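Local coordinates for rhamnonate dehydratase (Gibberella zeae PH-1, PDB 3FXG), which probably dehydrates L-rhamnonate to its 2-keto-3-deoxy derivative, as a magnesium-dependent member of the enolase superfamily, at residues Asp222-Leu227 and Gly274-Ser279. Sequence-based numbering, arbitrary orientation.
Sequences DCYMSL and GEHEYS. With MG (magnesium ion), chain I.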
ATOM      1  N   ASP A 222      -8.027  30.777   9.769  1.00 14.59           N
ATOM      2  CA  ASP A 222      -6.641  30.512  10.146  1.00 16.64           C
ATOM      3  C   ASP A 222      -6.626  29.916  11.545  1.00 15.67           C
ATOM      4  O   ASP A 222      -7.202  30.485  12.473  1.00 15.69           O
ATOM      5  CB  ASP A 222      -5.825  31.801  10.122  1.00 17.19           C
ATOM      6  CG  ASP A 222      -4.333  31.545  10.210  1.00 19.21           C
ATOM      7  OD1 ASP A 222      -3.876  30.994  11.232  1.00 17.57           O
ATOM      8  OD2 ASP A 222      -3.617  31.895   9.250  1.00 21.46           O
ATOM      9  N   CYS A 223      -5.959  28.775  11.697  1.00 14.28           N
ATOM     10  CA  CYS A 223      -5.906  28.090  12.984  1.00 14.33           C
ATOM     11  C   CYS A 223      -4.545  28.124  13.686  1.00 14.39           C
ATOM     12  O   CYS A 223      -4.373  27.524  14.749  1.00 15.12           O
ATOM     13  CB  CYS A 223      -6.380  26.645  12.807  1.00 14.10           C
ATOM     14  SG  CYS A 223      -8.066  26.505  12.120  1.00 14.24           S
ATOM     15  N   TYR A 224      -3.590  28.831  13.090  1.00 12.83           N
ATOM     16  CA  TYR A 224      -2.241  28.989  13.639  1.00 13.44           C
ATOM     17  C   TYR A 224      -1.679  27.748  14.358  1.00 12.06           C
ATOM     18  O   TYR A 224      -1.365  27.802  15.549  1.00 11.47           O
ATOM     19  CB  TYR A 224      -2.220  30.204  14.585  1.00 13.59           C
ATOM     20  CG  TYR A 224      -0.834  30.740  14.903  1.00 15.56           C
ATOM     21  CD1 TYR A 224      -0.021  31.274  13.900  1.00 15.81           C
ATOM     22  CD2 TYR A 224      -0.329  30.695  16.203  1.00 14.74           C
ATOM     23  CE1 TYR A 224       1.269  31.748  14.185  1.00 16.80           C
ATOM     24  CE2 TYR A 224       0.955  31.163  16.498  1.00 15.20           C
ATOM     25  CZ  TYR A 224       1.748  31.685  15.485  1.00 16.84           C
ATOM     26  OH  TYR A 224       3.024  32.118  15.772  1.00 14.97           O
HETATM   27  N   MSE A 225      -1.545  26.649  13.613  1.00 12.30           N
HETATM   28  CA  MSE A 225      -1.015  25.372  14.108  1.00 13.69           C
HETATM   29  C   MSE A 225      -1.457  24.986  15.527  1.00 13.49           C
HETATM   30  O   MSE A 225      -0.731  24.306  16.253  1.00 14.13           O
HETATM   31  CB  MSE A 225       0.528  25.380  14.011  1.00 18.60           C
HETATM   32  CG  MSE A 225       1.248  26.475  14.798  1.00 22.63           C
HETATM   33 SE   MSE A 225       3.163  26.723  14.361  1.00 31.64          SE
HETATM   34  CE  MSE A 225       3.312  28.581  14.874  1.00 24.91           C
ATOM     35  N   SER A 226      -2.679  25.358  15.892  1.00 12.48           N
ATOM     36  CA  SER A 226      -3.165  25.113  17.248  1.00 13.78           C
ATOM     37  C   SER A 226      -4.129  23.964  17.521  1.00 13.31           C
ATOM     38  O   SER A 226      -4.449  23.710  18.681  1.00 12.91           O
ATOM     39  CB  SER A 226      -3.812  26.391  17.778  1.00 14.36           C
ATOM     40  OG  SER A 226      -5.048  26.624  17.117  1.00 15.43           O
ATOM     41  N   LEU A 227      -4.607  23.275  16.491  1.00 11.71           N
ATOM     42  CA  LEU A 227      -5.560  22.197  16.730  1.00 11.52           C
ATOM     43  C   LEU A 227      -4.930  20.813  16.647  1.00 11.57           C
ATOM     44  O   LEU A 227      -3.709  20.657  16.725  1.00 12.39           O
ATOM     45  CB  LEU A 227      -6.725  22.294  15.733  1.00  9.33           C
ATOM     46  CG  LEU A 227      -7.297  23.700  15.517  1.00 11.46           C
ATOM     47  CD1 LEU A 227      -8.456  23.628  14.529  1.00 10.57           C
ATOM     48  CD2 LEU A 227      -7.756  24.294  16.851  1.00  9.89           C
ATOM     49  N   GLY A 274       1.836  25.380   5.788  1.00 11.67           N
ATOM     50  CA  GLY A 274       3.162  25.600   5.243  1.00 11.51           C
ATOM     51  C   GLY A 274       3.959  26.817   5.675  1.00 12.33           C
ATOM     52  O   GLY A 274       5.162  26.858   5.438  1.00 12.05           O
ATOM     53  N   GLU A 275       3.334  27.808   6.305  1.00 12.42           N
ATOM     54  CA  GLU A 275       4.101  28.987   6.688  1.00 13.33           C
ATOM     55  C   GLU A 275       5.209  28.669   7.685  1.00 12.78           C
ATOM     56  O   GLU A 275       6.176  29.419   7.798  1.00 12.45           O
ATOM     57  CB  GLU A 275       3.186  30.099   7.214  1.00 15.37           C
ATOM     58  CG  GLU A 275       2.460  29.823   8.510  1.00 20.26           C
ATOM     59  CD  GLU A 275       1.394  30.875   8.782  1.00 24.67           C
ATOM     60  OE1 GLU A 275       1.428  31.513   9.860  1.00 24.29           O
ATOM     61  OE2 GLU A 275       0.521  31.063   7.903  1.00 25.51           O
ATOM     62  N   HIS A 276       5.088  27.548   8.389  1.00 11.43           N
ATOM     63  CA  HIS A 276       6.129  27.166   9.333  1.00 13.01           C
ATOM     64  C   HIS A 276       6.889  25.912   8.907  1.00 11.44           C
ATOM     65  O   HIS A 276       7.345  25.133   9.741  1.00 12.30           O
ATOM     66  CB  HIS A 276       5.545  27.006  10.734  1.00 12.31           C
ATOM     67  CG  HIS A 276       4.982  28.277  11.287  1.00 15.05           C
ATOM     68  ND1 HIS A 276       3.633  28.561  11.275  1.00 15.54           N
ATOM     69  CD2 HIS A 276       5.592  29.367  11.811  1.00 15.44           C
ATOM     70  CE1 HIS A 276       3.436  29.772  11.768  1.00 17.28           C
ATOM     71  NE2 HIS A 276       4.608  30.281  12.101  1.00 17.49           N
ATOM     72  N   GLU A 277       7.017  25.727   7.595  1.00 11.87           N
ATOM     73  CA  GLU A 277       7.761  24.604   7.027  1.00 10.20           C
ATOM     74  C   GLU A 277       8.951  25.226   6.281  1.00 11.23           C
ATOM     75  O   GLU A 277       8.879  26.381   5.859  1.00 10.92           O
ATOM     76  CB  GLU A 277       6.873  23.796   6.078  1.00 11.18           C
ATOM     77  CG  GLU A 277       7.507  22.507   5.574  1.00 11.98           C
ATOM     78  CD  GLU A 277       8.179  21.711   6.685  1.00 14.17           C
ATOM     79  OE1 GLU A 277       9.318  22.059   7.068  1.00 12.79           O
ATOM     80  OE2 GLU A 277       7.561  20.745   7.182  1.00 14.53           O
ATOM     81  N   TYR A 278      10.034  24.470   6.113  1.00 11.47           N
ATOM     82  CA  TYR A 278      11.243  25.001   5.477  1.00 11.86           C
ATOM     83  C   TYR A 278      11.931  24.059   4.490  1.00 11.91           C
ATOM     84  O   TYR A 278      11.850  22.840   4.627  1.00 11.84           O
ATOM     85  CB  TYR A 278      12.263  25.368   6.562  1.00 12.69           C
ATOM     86  CG  TYR A 278      11.666  26.058   7.770  1.00 15.15           C
ATOM     87  CD1 TYR A 278      11.778  27.437   7.939  1.00 14.12           C
ATOM     88  CD2 TYR A 278      10.964  25.331   8.733  1.00 14.70           C
ATOM     89  CE1 TYR A 278      11.204  28.076   9.041  1.00 15.68           C
ATOM     90  CE2 TYR A 278      10.386  25.958   9.832  1.00 17.83           C
ATOM     91  CZ  TYR A 278      10.508  27.329   9.979  1.00 17.48           C
ATOM     92  OH  TYR A 278       9.931  27.943  11.066  1.00 20.27           O
ATOM     93  N   SER A 279      12.636  24.657   3.525  1.00 11.30           N
ATOM     94  CA  SER A 279      13.404  23.960   2.485  1.00 11.83           C
ATOM     95  C   SER A 279      12.579  23.135   1.508  1.00 11.69           C
ATOM     96  O   SER A 279      11.422  22.803   1.769  1.00 13.26           O
ATOM     97  CB  SER A 279      14.478  23.056   3.107  1.00 12.89           C
ATOM     98  OG  SER A 279      13.973  21.755   3.369  1.00 15.06           O
TER
HETATM   99 MG    MG I 501      -1.599  31.558   8.370  1.00 20.55          MG
HETATM  100  O   HOH W   1      -1.367  30.411  10.334  1.00 22.76           O
HETATM  101  O   HOH W   2       4.374  32.864  13.472  1.00 20.74           O
HETATM  102  O   HOH W   3      -1.585  33.885   7.509  1.00 18.76           O
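Asp222 and Glu275 meet through a magnesium ion: Asp222 OD2 binds it at 2.2 Å, and Glu275 OE2 does so at the same length. Each acid stands at or just after the end of a barrel strand, 219-222 and 270-273, and Glu248 from the strand between them supplies the third carboxylate, the metal triad expected of the enolase superfamily. A metal-bound water donates to Asp222 OD1, 2.7 Å away, which also accepts from Tyr224 N in an Asx turn; with the metal on OD2, the carboxylate is held by both oxygens. Beside the metal, the methyl of Met225, a selenomethionine, touches a face of two rings. Its CG lies between the backbone N and the carbonyl carbon (chi1 60°), and the chain runs extended from there across His276, setting CE 3.5 Å from the imidazole centroid in a CH-pi contact. CE also lies over the Tyr224 ring, toward its rim. The two rings meet obliquely, Tyr224 CE1 being 3.8 Å from His276 CE1, and one water sits in plane at the edge of each, bonded to Tyr224 OH and His276 NE2. Phe122 of a second subunit packs on both. The imidazole is thus held by Glu249 at ND1, water at NE2 and the methyl over one face, the tyrosine by water and methyl, whereas Asp222 OD2 and Glu275 OE2, 4.4 Å apart, probably depend on the cation to offset their repulsion.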